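Local coordinates for putative periplasmic protein (PDB 3KN3) that probably serves as a two-lobed periplasmic binding protein, possibly for tungstate uptake, and can hold glutathione in its ligand site, at residues Ala5-Ala10 / Lys222-Trp227; Asp54-Phe59 / Glu214-Lys219; Pro92-Lys97 / Glu113-Val118; Leu156-Ile161 / Gly167-Asp172; Ile191-Glu194 / Thr198-Asn201. All coordinates share one frame; numbering follows the deposited sequence.

From the N terminus, strand 6-12 starts the lobe that the chain re-enters near its end, and contact 1 closes a loop of 211 residues by bringing helix 218-229 against that strand. Contact 2 is nested inside it, its centre about 8 Å away, and joins the entry of strand 57-60 to the start of the same helix. Contacts 3, 4 and 5 follow one another in series within both loops and belong to the other lobe; their centres lie about 30 to 47 Å from those of contacts 1 and 2. They are short closures around the sheet formed by strands 148-150, 117-119, 168-172, 86-90 and 190-193. Contact 5 leads the chain back towards the first lobe.

Contact 1 of 5, residues Ala5-Ala10 / Lys222-Trp227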
# COMPACT_ATOMS: atom_id res chain seq x y z
N ALA A 5 29.95 -1.69 -1.42
CA ALA A 5 29.09 -1.48 -2.57
C ALA A 5 27.72 -1.04 -2.06
O ALA A 5 27.22 -1.55 -1.06
CB ALA A 5 28.97 -2.73 -3.40
N GLU A 6 27.12 -0.08 -2.75
CA GLU A 6 25.80 0.37 -2.36
C GLU A 6 24.89 0.58 -3.55
O GLU A 6 25.32 0.61 -4.70
CB GLU A 6 25.90 1.66 -1.54
CG GLU A 6 26.36 2.85 -2.35
CD GLU A 6 26.75 4.03 -1.48
OE1 GLU A 6 27.75 3.93 -0.73
OE2 GLU A 6 26.05 5.07 -1.55
N LEU A 7 23.60 0.70 -3.26
CA LEU A 7 22.60 0.97 -4.27
C LEU A 7 21.77 2.16 -3.78
O LEU A 7 21.29 2.16 -2.65
CB LEU A 7 21.72 -0.27 -4.46
CG LEU A 7 20.65 -0.04 -5.53
CD1 LEU A 7 21.25 -0.10 -6.92
CD2 LEU A 7 19.53 -1.04 -5.39
N ARG A 8 21.61 3.17 -4.63
CA ARG A 8 20.96 4.41 -4.20
C ARG A 8 19.50 4.42 -4.58
O ARG A 8 19.15 4.24 -5.75
CB ARG A 8 21.66 5.64 -4.78
CG ARG A 8 23.01 5.90 -4.16
CD ARG A 8 23.89 6.72 -5.09
NE ARG A 8 25.07 7.22 -4.39
CZ ARG A 8 26.22 6.56 -4.29
NH1 ARG A 8 26.36 5.37 -4.86
NH2 ARG A 8 27.23 7.09 -3.62
N MSE A 9 18.65 4.68 -3.60
CA MSE A 9 17.22 4.57 -3.80
C MSE A 9 16.47 5.82 -3.38
O MSE A 9 16.73 6.39 -2.32
CB MSE A 9 16.71 3.38 -3.01
CG MSE A 9 15.23 3.42 -2.68
SE MSE A 9 14.61 1.76 -1.81
CE MSE A 9 16.08 0.57 -2.39
N ALA A 10 15.53 6.23 -4.21
CA ALA A 10 14.60 7.27 -3.84
C ALA A 10 13.27 6.61 -3.50
O ALA A 10 12.69 5.93 -4.34
CB ALA A 10 14.43 8.28 -4.96
N LYS A 222 19.22 -3.83 -11.44
CA LYS A 222 18.69 -5.10 -11.93
C LYS A 222 18.97 -6.25 -10.94
O LYS A 222 18.14 -7.14 -10.74
CB LYS A 222 19.25 -5.40 -13.32
CG LYS A 222 18.96 -6.78 -13.83
CD LYS A 222 17.60 -6.90 -14.50
CE LYS A 222 17.39 -8.34 -15.02
NZ LYS A 222 18.67 -8.97 -15.52
N GLN A 223 20.14 -6.21 -10.30
CA GLN A 223 20.47 -7.23 -9.32
C GLN A 223 19.48 -7.23 -8.15
O GLN A 223 18.97 -8.26 -7.74
CB GLN A 223 21.89 -7.05 -8.81
CG GLN A 223 22.33 -8.10 -7.82
CD GLN A 223 23.69 -7.78 -7.21
OE1 GLN A 223 24.69 -7.68 -7.93
NE2 GLN A 223 23.73 -7.59 -5.89
N PHE A 224 19.21 -6.04 -7.62
CA PHE A 224 18.28 -5.91 -6.52
C PHE A 224 16.89 -6.38 -6.92
O PHE A 224 16.21 -7.07 -6.16
CB PHE A 224 18.23 -4.47 -6.07
CG PHE A 224 17.25 -4.24 -4.97
CD1 PHE A 224 17.44 -4.83 -3.74
CD2 PHE A 224 16.16 -3.42 -5.17
CE1 PHE A 224 16.54 -4.60 -2.71
CE2 PHE A 224 15.26 -3.20 -4.15
CZ PHE A 224 15.45 -3.79 -2.92
N ILE A 225 16.46 -5.99 -8.11
CA ILE A 225 15.15 -6.38 -8.60
C ILE A 225 15.05 -7.90 -8.78
O ILE A 225 14.05 -8.51 -8.43
CB ILE A 225 14.79 -5.63 -9.91
CG1 ILE A 225 14.40 -4.18 -9.61
CG2 ILE A 225 13.69 -6.34 -10.67
CD1 ILE A 225 14.25 -3.35 -10.86
N ASP A 226 16.10 -8.50 -9.32
CA ASP A 226 16.10 -9.95 -9.52
C ASP A 226 16.03 -10.65 -8.16
O ASP A 226 15.35 -11.66 -7.99
CB ASP A 226 17.33 -10.40 -10.30
CG ASP A 226 17.31 -9.95 -11.76
OD1 ASP A 226 16.25 -9.50 -12.25
OD2 ASP A 226 18.37 -10.05 -12.43
N TRP A 227 16.75 -10.11 -7.18
CA TRP A 227 16.76 -10.69 -5.84
C TRP A 227 15.34 -10.71 -5.26
O TRP A 227 14.86 -11.74 -4.79
CB TRP A 227 17.72 -9.88 -4.96
CG TRP A 227 17.76 -10.26 -3.52
CD1 TRP A 227 18.40 -11.33 -2.98
CD2 TRP A 227 17.18 -9.55 -2.43
NE1 TRP A 227 18.23 -11.35 -1.62
CE2 TRP A 227 17.48 -10.26 -1.26
CE3 TRP A 227 16.42 -8.38 -2.33
CZ2 TRP A 227 17.06 -9.84 0.01
CZ3 TRP A 227 15.99 -7.96 -1.07
CH2 TRP A 227 16.31 -8.69 0.08
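Leu7 and Phe224 carry the apolar part of this contact, with Met9, a selenomethionine, beside them. The leucine methyl CD2 reaches Phe224 CB at 3.7 Å and lies 4.0 Å from Phe224 CG, so it sits at the root of the aromatic side chain, oblique to the ring, and the two side chains cross at about a right angle. Leu7 extends from the strand with CG anti to the backbone N (chi1 -180°), and Phe224 leaves its helix with the same setting. Farther out along the ring, Met9 CE comes within 4.2 Å of Phe224 CE2, again obliquely. All three residues are buried. Tyr28 of helix 20-32 meets the Phe224 ring edge-to-face, while Leu36 touches both Leu7 and Met9.

Charged groups stay within their own segments. Glu6 OE2 lies over one face of the Arg8 guanidinium, 3.1 Å from Arg8 NH2, in an attraction of charges to which no N-H is directed. On the helix, Lys222 NZ and Asp226 OD2 form a salt bridge of 3.3 Å with only a weak hydrogen bond.

Backbone bonding runs along the sheet instead: Leu7 pairs with Asp35 and Lys37 of one neighbouring strand, and Arg8 with Val57 of strand 57-60 and with Asp56 just before it.

No hydrogen bond joins these two segments, and the nearest CA atoms, those of Leu7 and Phe224, are 8.4 Å apart. At this point helix 218-229 therefore packs on the sheet through apolar surfaces, as in other alpha/beta lobes of periplasmic binding proteins; directed polar bonds lie elsewhere, as at its N-terminal end.

Contact 2 of 5, residues Asp54-Phe59 / Glu214-Lys219; sequences DVDVVF and EKADYK
Ala216 is the first residue of its segment to meet the other: its CB lies 4.2 Å from Val55 O, and its CA is 5.2 Å from the CA of Asp56. Next, Asp217 supplies the bond of the contact. Its backbone N donates to Asp56 OD1 over 2.9 Å at 163°, a straight bond that nevertheless reaches the oxygen from above the carboxylate, 48° out of its plane. Asp217 CB packs on the same oxygen at 3.5 Å. The two carboxylates are turned 79° apart, and their OD2 atoms stay 5.1 Å from each other. Each has its own task: Asp56 OD2 accepts Arg8 N, and a glycerol, probably from the crystallisation liquor, also bonds Asp56 OD1, whereas Asp217, the N-cap, turns OD1 to Gly220 N. Asp217 also centres an inverse gamma turn, closed by a weak bond from Tyr218 N to Ala216 O. Tyr218 then opens the helix and sends its hydroxyl to Asp77.

The Cys53-Cys213 disulfide immediately precedes both segments. Asp56 thus joins three elements: its own approach to strand 57-60, the neighbouring strand 6-12 through Arg8, and the start of helix 218-229, with Ala216 resting on Val208 of strand 202-208.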
# COMPACT_ATOMS: atom_id res chain seq x y z
N ASP A 54 19.45 11.04 -10.21
CA ASP A 54 20.00 11.15 -8.86
C ASP A 54 20.09 9.81 -8.13
O ASP A 54 20.83 9.66 -7.15
CB ASP A 54 19.15 12.11 -8.02
CG ASP A 54 19.21 13.55 -8.54
OD1 ASP A 54 20.28 13.96 -9.02
OD2 ASP A 54 18.19 14.26 -8.45
N VAL A 55 19.29 8.84 -8.55
CA VAL A 55 19.34 7.55 -7.90
C VAL A 55 19.43 6.42 -8.91
O VAL A 55 19.40 6.64 -10.11
CB VAL A 55 18.14 7.35 -6.97
CG1 VAL A 55 18.26 8.27 -5.76
CG2 VAL A 55 16.83 7.58 -7.72
N ASP A 56 19.58 5.20 -8.40
CA ASP A 56 19.64 4.03 -9.25
C ASP A 56 18.25 3.43 -9.42
O ASP A 56 17.90 2.98 -10.51
CB ASP A 56 20.61 3.01 -8.67
CG ASP A 56 21.98 3.62 -8.35
OD1 ASP A 56 22.56 4.27 -9.25
OD2 ASP A 56 22.45 3.45 -7.19
N VAL A 57 17.47 3.43 -8.34
CA VAL A 57 16.11 2.90 -8.34
C VAL A 57 15.16 3.77 -7.55
O VAL A 57 15.56 4.54 -6.68
CB VAL A 57 16.00 1.48 -7.74
CG1 VAL A 57 16.72 0.48 -8.60
CG2 VAL A 57 16.50 1.47 -6.31
N VAL A 58 13.88 3.57 -7.84
CA VAL A 58 12.79 4.34 -7.29
C VAL A 58 11.80 3.35 -6.66
O VAL A 58 11.60 2.25 -7.17
CB VAL A 58 12.15 5.19 -8.43
CG1 VAL A 58 10.67 5.10 -8.41
CG2 VAL A 58 12.63 6.64 -8.35
N PHE A 59 11.21 3.72 -5.53
CA PHE A 59 10.39 2.77 -4.78
C PHE A 59 9.17 3.46 -4.21
O PHE A 59 9.25 4.15 -3.20
CB PHE A 59 11.20 2.15 -3.66
CG PHE A 59 10.56 0.95 -3.04
CD1 PHE A 59 9.79 0.09 -3.80
CD2 PHE A 59 10.75 0.67 -1.70
CE1 PHE A 59 9.21 -1.05 -3.22
CE2 PHE A 59 10.17 -0.46 -1.11
CZ PHE A 59 9.40 -1.33 -1.88
N GLU A 214 23.14 7.82 -17.98
CA GLU A 214 24.38 7.13 -18.34
C GLU A 214 25.12 6.58 -17.14
O GLU A 214 25.78 5.53 -17.23
CB GLU A 214 25.31 8.08 -19.09
CG GLU A 214 24.85 8.46 -20.50
CD GLU A 214 25.72 9.55 -21.12
OE1 GLU A 214 26.76 9.89 -20.52
OE2 GLU A 214 25.36 10.07 -22.20
N LYS A 215 25.01 7.27 -16.01
CA LYS A 215 25.83 6.97 -14.86
C LYS A 215 25.07 6.30 -13.72
O LYS A 215 25.61 6.14 -12.63
CB LYS A 215 26.50 8.25 -14.40
CG LYS A 215 27.38 8.87 -15.48
CD LYS A 215 28.29 9.95 -14.94
CE LYS A 215 29.33 10.35 -15.99
NZ LYS A 215 30.23 11.43 -15.51
N ALA A 216 23.82 5.93 -13.96
CA ALA A 216 23.09 5.17 -12.97
C ALA A 216 23.67 3.75 -12.91
O ALA A 216 24.09 3.21 -13.92
CB ALA A 216 21.62 5.12 -13.32
N ASP A 217 23.72 3.18 -11.72
CA ASP A 217 24.17 1.80 -11.58
C ASP A 217 23.01 0.87 -11.95
O ASP A 217 22.30 0.35 -11.09
CB ASP A 217 24.66 1.56 -10.14
CG ASP A 217 25.25 0.19 -9.95
OD1 ASP A 217 25.26 -0.57 -10.93
OD2 ASP A 217 25.70 -0.14 -8.82
N TYR A 218 22.80 0.66 -13.24
CA TYR A 218 21.67 -0.15 -13.68
C TYR A 218 21.91 -1.62 -13.34
O TYR A 218 20.96 -2.37 -13.07
CB TYR A 218 21.39 0.01 -15.16
CG TYR A 218 20.36 -0.97 -15.66
CD1 TYR A 218 19.04 -0.91 -15.22
CD2 TYR A 218 20.70 -1.98 -16.56
CE1 TYR A 218 18.10 -1.83 -15.67
CE2 TYR A 218 19.77 -2.89 -17.02
CZ TYR A 218 18.47 -2.82 -16.57
OH TYR A 218 17.56 -3.74 -17.02
N LYS A 219 23.18 -2.03 -13.37
CA LYS A 219 23.54 -3.36 -12.92
C LYS A 219 23.07 -3.59 -11.50
O LYS A 219 22.36 -4.55 -11.22
CB LYS A 219 25.05 -3.57 -13.05
CG LYS A 219 25.44 -3.91 -14.47
CD LYS A 219 26.94 -4.11 -14.63
CE LYS A 219 27.28 -4.52 -16.08
NZ LYS A 219 28.73 -4.78 -16.19

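Contact 3 of 5, residues Pro92-Lys97 / Glu113-Val118; sequences PSFKQK and EQVKFV
Phe94 and Lys97, one helical turn apart, both face Val115. Phe94 CE2 lies 4.4 Å from Val115 CB, which stands oblique to the ring, and Lys97 CE is also 4.4 Å from Val115 CG1, so the valine is touched by an aromatic and by an aliphatic stem in loose van der Waals contact. Beyond the valine, Lys97 and Glu113 approach from opposite directions. Lys97 CG is anti to the backbone N (chi1 -164°), and the chain runs extended until a bend at chi4 (66°) turns the ammonium group to the acid. NZ is modelled 2.7 Å from Glu113 OE1 as a salt bridge with a weak hydrogen bond, but that oxygen is crowded in the model and its exact place is doubtful. With an alanine in place of Lys97, Glu113 is likely to lose its opposite charge in this contact and one flank of Val115 its aliphatic cover.

Further out, a Schellman motif at Gln114 (phi 53°) ends helix 103-113 and turns the chain from Glu113 to Val115. At the other segment, Ser93 OG bonds Asn91 OD1 as the short helix begins.

This surface contact lies far from the glutathione site. Phe94 rests on Leu168 and Val192, Val115 also touches Leu168, and helix 93-98 is thus set against strands 168-172 and 190-193 beside the entry to strand 117-119.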
# COMPACT_ATOMS: atom_id res chain seq x y z
N PRO A 92 -17.27 -5.95 16.68
CA PRO A 92 -17.37 -7.42 16.61
C PRO A 92 -18.69 -7.92 16.02
O PRO A 92 -18.69 -8.96 15.36
CB PRO A 92 -17.22 -7.84 18.07
CG PRO A 92 -16.38 -6.76 18.69
CD PRO A 92 -16.84 -5.49 18.01
N SER A 93 -19.79 -7.20 16.24
CA SER A 93 -21.06 -7.53 15.59
C SER A 93 -20.86 -8.03 14.17
O SER A 93 -21.39 -9.07 13.77
CB SER A 93 -21.97 -6.31 15.51
OG SER A 93 -22.09 -5.66 16.76
N PHE A 94 -20.07 -7.29 13.40
CA PHE A 94 -19.99 -7.48 11.96
C PHE A 94 -19.28 -8.74 11.44
O PHE A 94 -19.51 -9.13 10.29
CB PHE A 94 -19.37 -6.25 11.30
CG PHE A 94 -20.26 -5.05 11.30
CD1 PHE A 94 -20.07 -4.04 12.23
CD2 PHE A 94 -21.29 -4.94 10.39
CE1 PHE A 94 -20.89 -2.92 12.24
CE2 PHE A 94 -22.12 -3.84 10.38
CZ PHE A 94 -21.92 -2.82 11.31
N LYS A 95 -18.42 -9.36 12.24
CA LYS A 95 -17.59 -10.44 11.70
C LYS A 95 -18.40 -11.60 11.15
O LYS A 95 -18.22 -12.00 10.00
CB LYS A 95 -16.51 -10.91 12.68
CG LYS A 95 -17.00 -11.22 14.06
CD LYS A 95 -15.86 -11.79 14.89
CE LYS A 95 -14.97 -10.70 15.49
NZ LYS A 95 -13.79 -11.28 16.20
N GLN A 96 -19.31 -12.13 11.98
CA GLN A 96 -20.25 -13.16 11.52
C GLN A 96 -20.96 -12.77 10.23
O GLN A 96 -21.13 -13.59 9.34
CB GLN A 96 -21.28 -13.47 12.61
CG GLN A 96 -20.73 -14.33 13.71
CD GLN A 96 -19.87 -15.45 13.16
OE1 GLN A 96 -18.66 -15.48 13.39
NE2 GLN A 96 -20.49 -16.36 12.41
N LYS A 97 -21.34 -11.51 10.14
CA LYS A 97 -22.10 -10.99 9.00
C LYS A 97 -21.54 -11.33 7.61
O LYS A 97 -22.30 -11.59 6.67
CB LYS A 97 -22.26 -9.48 9.13
CG LYS A 97 -23.33 -8.89 8.24
CD LYS A 97 -23.43 -7.40 8.46
CE LYS A 97 -24.75 -6.84 7.95
NZ LYS A 97 -25.90 -7.35 8.74
N GLU A 113 -28.13 -3.40 2.79
CA GLU A 113 -28.59 -3.13 4.15
C GLU A 113 -28.31 -1.70 4.59
O GLU A 113 -28.72 -1.28 5.67
CB GLU A 113 -27.98 -4.14 5.13
CG GLU A 113 -28.37 -5.57 4.82
CD GLU A 113 -27.92 -6.53 5.89
OE1 GLU A 113 -27.24 -6.08 6.83
OE2 GLU A 113 -28.23 -7.73 5.79
N GLN A 114 -27.62 -0.95 3.73
CA GLN A 114 -27.22 0.43 4.03
C GLN A 114 -26.47 0.56 5.36
O GLN A 114 -26.88 1.33 6.22
CB GLN A 114 -28.44 1.37 4.05
CG GLN A 114 -29.13 1.52 2.70
CD GLN A 114 -30.18 2.62 2.70
OE1 GLN A 114 -29.97 3.70 2.13
NE2 GLN A 114 -31.31 2.36 3.36
N VAL A 115 -25.40 -0.21 5.55
CA VAL A 115 -24.60 -0.06 6.76
C VAL A 115 -23.62 1.10 6.61
O VAL A 115 -23.16 1.42 5.51
CB VAL A 115 -23.84 -1.35 7.14
CG1 VAL A 115 -24.75 -2.56 7.02
CG2 VAL A 115 -22.65 -1.51 6.26
N LYS A 116 -23.31 1.74 7.72
CA LYS A 116 -22.46 2.91 7.67
C LYS A 116 -21.06 2.53 7.21
O LYS A 116 -20.44 1.62 7.74
CB LYS A 116 -22.41 3.60 9.04
CG LYS A 116 -21.52 4.82 9.10
CD LYS A 116 -22.14 6.05 8.43
CE LYS A 116 -23.52 6.43 8.99
NZ LYS A 116 -23.56 6.69 10.46
N PHE A 117 -20.59 3.23 6.19
CA PHE A 117 -19.24 3.06 5.73
C PHE A 117 -18.51 4.40 5.67
O PHE A 117 -18.95 5.32 5.00
CB PHE A 117 -19.21 2.38 4.36
CG PHE A 117 -17.83 2.06 3.90
CD1 PHE A 117 -17.29 0.81 4.11
CD2 PHE A 117 -17.03 3.04 3.32
CE1 PHE A 117 -16.00 0.52 3.71
CE2 PHE A 117 -15.74 2.75 2.93
CZ PHE A 117 -15.23 1.49 3.13
N VAL A 118 -17.37 4.47 6.34
CA VAL A 118 -16.60 5.70 6.40
C VAL A 118 -15.39 5.71 5.47
O VAL A 118 -14.47 4.91 5.60
CB VAL A 118 -16.11 5.98 7.83
CG1 VAL A 118 -15.41 7.35 7.90
CG2 VAL A 118 -17.29 5.89 8.81

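Contact 4 of 5, residues Leu156-Ile161 / Gly167-Asp172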
# COMPACT_ATOMS: atom_id res chain seq x y z
N LEU A 156 -6.22 7.22 11.07
CA LEU A 156 -6.57 6.95 12.45
C LEU A 156 -7.84 7.68 12.90
O LEU A 156 -8.63 7.15 13.69
CB LEU A 156 -5.39 7.25 13.37
CG LEU A 156 -5.01 6.01 14.19
CD1 LEU A 156 -3.60 6.13 14.71
CD2 LEU A 156 -6.00 5.79 15.32
N ALA A 157 -8.02 8.90 12.40
CA ALA A 157 -9.21 9.68 12.75
C ALA A 157 -10.47 9.06 12.14
O ALA A 157 -11.53 9.06 12.76
CB ALA A 157 -9.06 11.13 12.30
N THR A 158 -10.35 8.53 10.92
CA THR A 158 -11.50 7.95 10.24
C THR A 158 -11.87 6.58 10.83
O THR A 158 -13.02 6.17 10.78
CB THR A 158 -11.37 7.91 8.69
OG1 THR A 158 -11.16 6.57 8.25
CG2 THR A 158 -10.26 8.77 8.19
N ILE A 159 -10.90 5.88 11.40
CA ILE A 159 -11.22 4.68 12.17
C ILE A 159 -12.06 5.06 13.40
O ILE A 159 -13.03 4.39 13.75
CB ILE A 159 -9.96 3.92 12.61
CG1 ILE A 159 -9.19 3.41 11.38
CG2 ILE A 159 -10.34 2.75 13.49
CD1 ILE A 159 -8.03 2.53 11.72
N ASN A 160 -11.68 6.14 14.06
CA ASN A 160 -12.45 6.56 15.23
C ASN A 160 -13.86 7.00 14.87
O ASN A 160 -14.82 6.74 15.62
CB ASN A 160 -11.71 7.63 16.03
CG ASN A 160 -10.48 7.08 16.74
OD1 ASN A 160 -10.53 5.98 17.32
ND2 ASN A 160 -9.38 7.83 16.70
N ILE A 161 -14.00 7.66 13.73
CA ILE A 161 -15.32 8.04 13.27
C ILE A 161 -16.16 6.79 12.99
O ILE A 161 -17.32 6.74 13.40
CB ILE A 161 -15.24 8.92 12.03
CG1 ILE A 161 -14.73 10.31 12.40
CG2 ILE A 161 -16.59 9.02 11.37
CD1 ILE A 161 -14.23 11.10 11.20
N GLY A 167 -20.15 1.86 12.50
CA GLY A 167 -20.05 1.44 11.12
C GLY A 167 -18.70 0.85 10.75
O GLY A 167 -17.93 0.44 11.62
N LEU A 168 -18.41 0.84 9.45
CA LEU A 168 -17.27 0.12 8.91
C LEU A 168 -16.27 1.04 8.23
O LEU A 168 -16.62 2.14 7.80
CB LEU A 168 -17.75 -0.89 7.87
CG LEU A 168 -18.76 -1.93 8.31
CD1 LEU A 168 -19.25 -2.74 7.13
CD2 LEU A 168 -18.14 -2.80 9.38
N THR A 169 -15.04 0.56 8.09
CA THR A 169 -14.09 1.26 7.24
C THR A 169 -12.98 0.36 6.67
O THR A 169 -12.80 -0.79 7.08
CB THR A 169 -13.46 2.49 7.95
OG1 THR A 169 -12.83 3.34 6.98
CG2 THR A 169 -12.44 2.04 8.99
N LEU A 170 -12.24 0.90 5.71
CA LEU A 170 -11.13 0.21 5.10
C LEU A 170 -9.79 0.83 5.51
O LEU A 170 -9.56 2.02 5.33
CB LEU A 170 -11.27 0.25 3.59
CG LEU A 170 -10.15 -0.38 2.78
CD1 LEU A 170 -10.71 -0.97 1.48
CD2 LEU A 170 -9.04 0.63 2.50
N THR A 171 -8.90 0.01 6.06
CA THR A 171 -7.62 0.53 6.50
C THR A 171 -6.50 -0.45 6.18
O THR A 171 -6.72 -1.65 6.05
CB THR A 171 -7.60 0.80 8.02
OG1 THR A 171 -6.30 1.23 8.40
CG2 THR A 171 -7.94 -0.47 8.79
N ASP A 172 -5.29 0.08 6.04
CA ASP A 172 -4.13 -0.78 5.92
C ASP A 172 -3.95 -1.50 7.25
O ASP A 172 -4.35 -1.00 8.31
CB ASP A 172 -2.90 0.05 5.58
CG ASP A 172 -2.55 1.02 6.68
OD1 ASP A 172 -3.12 2.15 6.69
OD2 ASP A 172 -1.74 0.64 7.54
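Thr171, which meets Ile159 across the contact, sends its hydroxyl OG1 into Asp172 O at 3.0 Å, in the carbonyl plane and on a lone pair, with a C=O...donor angle of 123°. That bond probably helps to hold the threonine's rotation. Ile159 CD1 then lies 4.0 Å from Thr171 OG1 and 4.1 Å from Thr171 CB, the two side chains crossing at about a right angle. Trimming Thr171 to an alanine would probably leave Asp172 O without this donor and open a gap beside the Ile159 methyl.

One step back on this face of the strand stands Thr169. Its OG1, anti to the backbone N (chi1 -164°), is hydrogen-bonded to Val118 O of the adjacent strand. Thr158 OG1 approaches this hydroxyl only to 3.9 Å, too far for a hydrogen bond. The methyl of Thr169 turns to the isoleucine instead, CG2 to Ile159 CG1 at 4.3 Å. Ile159 therefore spans both threonines, its CG1 over one and its CD1 over the other. No hydrogen bond joins helix to strand, and two buried hydroxyls find acceptors on the strand side.

The segments run nearly antiparallel, their axes 160° apart in direction and 8.3 Å at closest approach. Helix 155-164 is the link of a beta-alpha-beta crossover between the parallel strands 148-150 and 168-172, with strand 117-119 lying between them. Ile89 of strand 86-90 touches Ile159 and both threonines, Tyr179 of helix 173-182 touches Ile159, and Thr158 borders Arg120, a glutathione-binding residue.

Contact 5 of 5, residues Ile191-Glu194 / Thr198-Asn201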
# COMPACT_ATOMS: atom_id res chain seq x y z
N ILE A 191 -10.95 -6.90 12.72
CA ILE A 191 -10.94 -7.27 11.31
C ILE A 191 -12.16 -8.10 10.98
O ILE A 191 -12.45 -9.10 11.64
CB ILE A 191 -9.71 -8.07 10.87
CG1 ILE A 191 -8.46 -7.20 10.95
CG2 ILE A 191 -9.90 -8.58 9.43
CD1 ILE A 191 -7.23 -7.91 10.47
N VAL A 192 -12.85 -7.68 9.94
CA VAL A 192 -14.19 -8.15 9.64
C VAL A 192 -14.17 -8.73 8.24
O VAL A 192 -15.08 -9.44 7.83
CB VAL A 192 -15.18 -6.95 9.79
CG1 VAL A 192 -16.05 -6.78 8.57
CG2 VAL A 192 -16.00 -7.08 11.07
N LEU A 193 -13.09 -8.46 7.51
CA LEU A 193 -12.93 -9.01 6.17
C LEU A 193 -11.50 -8.81 5.65
O LEU A 193 -10.97 -7.71 5.70
CB LEU A 193 -13.95 -8.36 5.24
CG LEU A 193 -14.25 -9.06 3.92
CD1 LEU A 193 -15.59 -8.62 3.39
CD2 LEU A 193 -13.16 -8.74 2.93
N GLU A 194 -10.89 -9.88 5.14
CA GLU A 194 -9.50 -9.84 4.68
C GLU A 194 -9.20 -10.96 3.68
O GLU A 194 -9.95 -11.92 3.57
CB GLU A 194 -8.56 -9.94 5.89
CG GLU A 194 -8.73 -11.23 6.71
CD GLU A 194 -7.77 -11.34 7.90
OE1 GLU A 194 -8.18 -11.89 8.95
OE2 GLU A 194 -6.61 -10.90 7.80
N THR A 198 -8.33 -8.36 -4.25
CA THR A 198 -8.49 -6.93 -4.51
C THR A 198 -8.08 -6.05 -3.30
O THR A 198 -7.97 -4.83 -3.42
CB THR A 198 -9.91 -6.62 -5.01
OG1 THR A 198 -9.94 -5.30 -5.56
CG2 THR A 198 -10.92 -6.75 -3.89
N LEU A 199 -7.83 -6.67 -2.15
CA LEU A 199 -7.39 -5.95 -0.95
C LEU A 199 -5.86 -5.96 -0.77
O LEU A 199 -5.33 -5.42 0.20
CB LEU A 199 -8.05 -6.53 0.30
CG LEU A 199 -9.56 -6.22 0.37
CD1 LEU A 199 -10.20 -6.87 1.58
CD2 LEU A 199 -9.81 -4.71 0.35
N LYS A 200 -5.15 -6.56 -1.71
CA LYS A 200 -3.71 -6.65 -1.60
C LYS A 200 -3.03 -5.31 -1.88
O LYS A 200 -3.49 -4.52 -2.71
CB LYS A 200 -3.16 -7.79 -2.46
CG LYS A 200 -2.80 -9.03 -1.63
CD LYS A 200 -3.57 -10.28 -2.02
CE LYS A 200 -2.81 -11.09 -3.06
NZ LYS A 200 -2.90 -12.58 -2.87
N ASN A 201 -1.95 -5.06 -1.16
CA ASN A 201 -1.23 -3.79 -1.22
C ASN A 201 0.15 -3.96 -1.87
O ASN A 201 0.94 -4.81 -1.45
CB ASN A 201 -1.04 -3.25 0.20
CG ASN A 201 -0.70 -1.76 0.22
OD1 ASN A 201 -0.84 -1.06 -0.79
ND2 ASN A 201 -0.28 -1.26 1.38
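Leu193, which meets Leu199, is the second residue of a classic beta bulge: it and Val192 both face Ile88 of the adjoining strand. The psi of Val192, -13°, is far from an extended value and marks the irregularity in this edge strand. From the bulge Leu193 sets out with CG anti to the backbone N (chi1 -162°), and its methyl CD2 reaches Leu199 CD1 at 3.8 Å, the two side chains crossing at about a right angle. The same Leu199 methyl lies 4.3 Å from Glu194 CA, so it fits against one leucine branch and the next piece of backbone. The contact is apolar, small and without hydrogen bonds across it. The Glu194 carboxylate is drawn off into a salt bridge with Arg173.

Beyond the leucine pair, Val103 of helix 103-113 touches both, and Leu170 packs on Leu199. Leu199 also pairs by backbone with Phe86. Two residues on, Asn201 is gripped at both ends of its amide, OD1 by His61 NE2 and ND2 by Asn84 O; Asn201 and His61 both belong to the glutathione site of this protein, which holds no glutathione in this chain.

The pair therefore sits where the chain leaves strand 190-193 and passes into strand 202-208 of the other lobe, alongside the passage from strand 78-82 to strand 86-90. Two such crossings are consistent with the hinge of a two-lobed periplasmic binding protein.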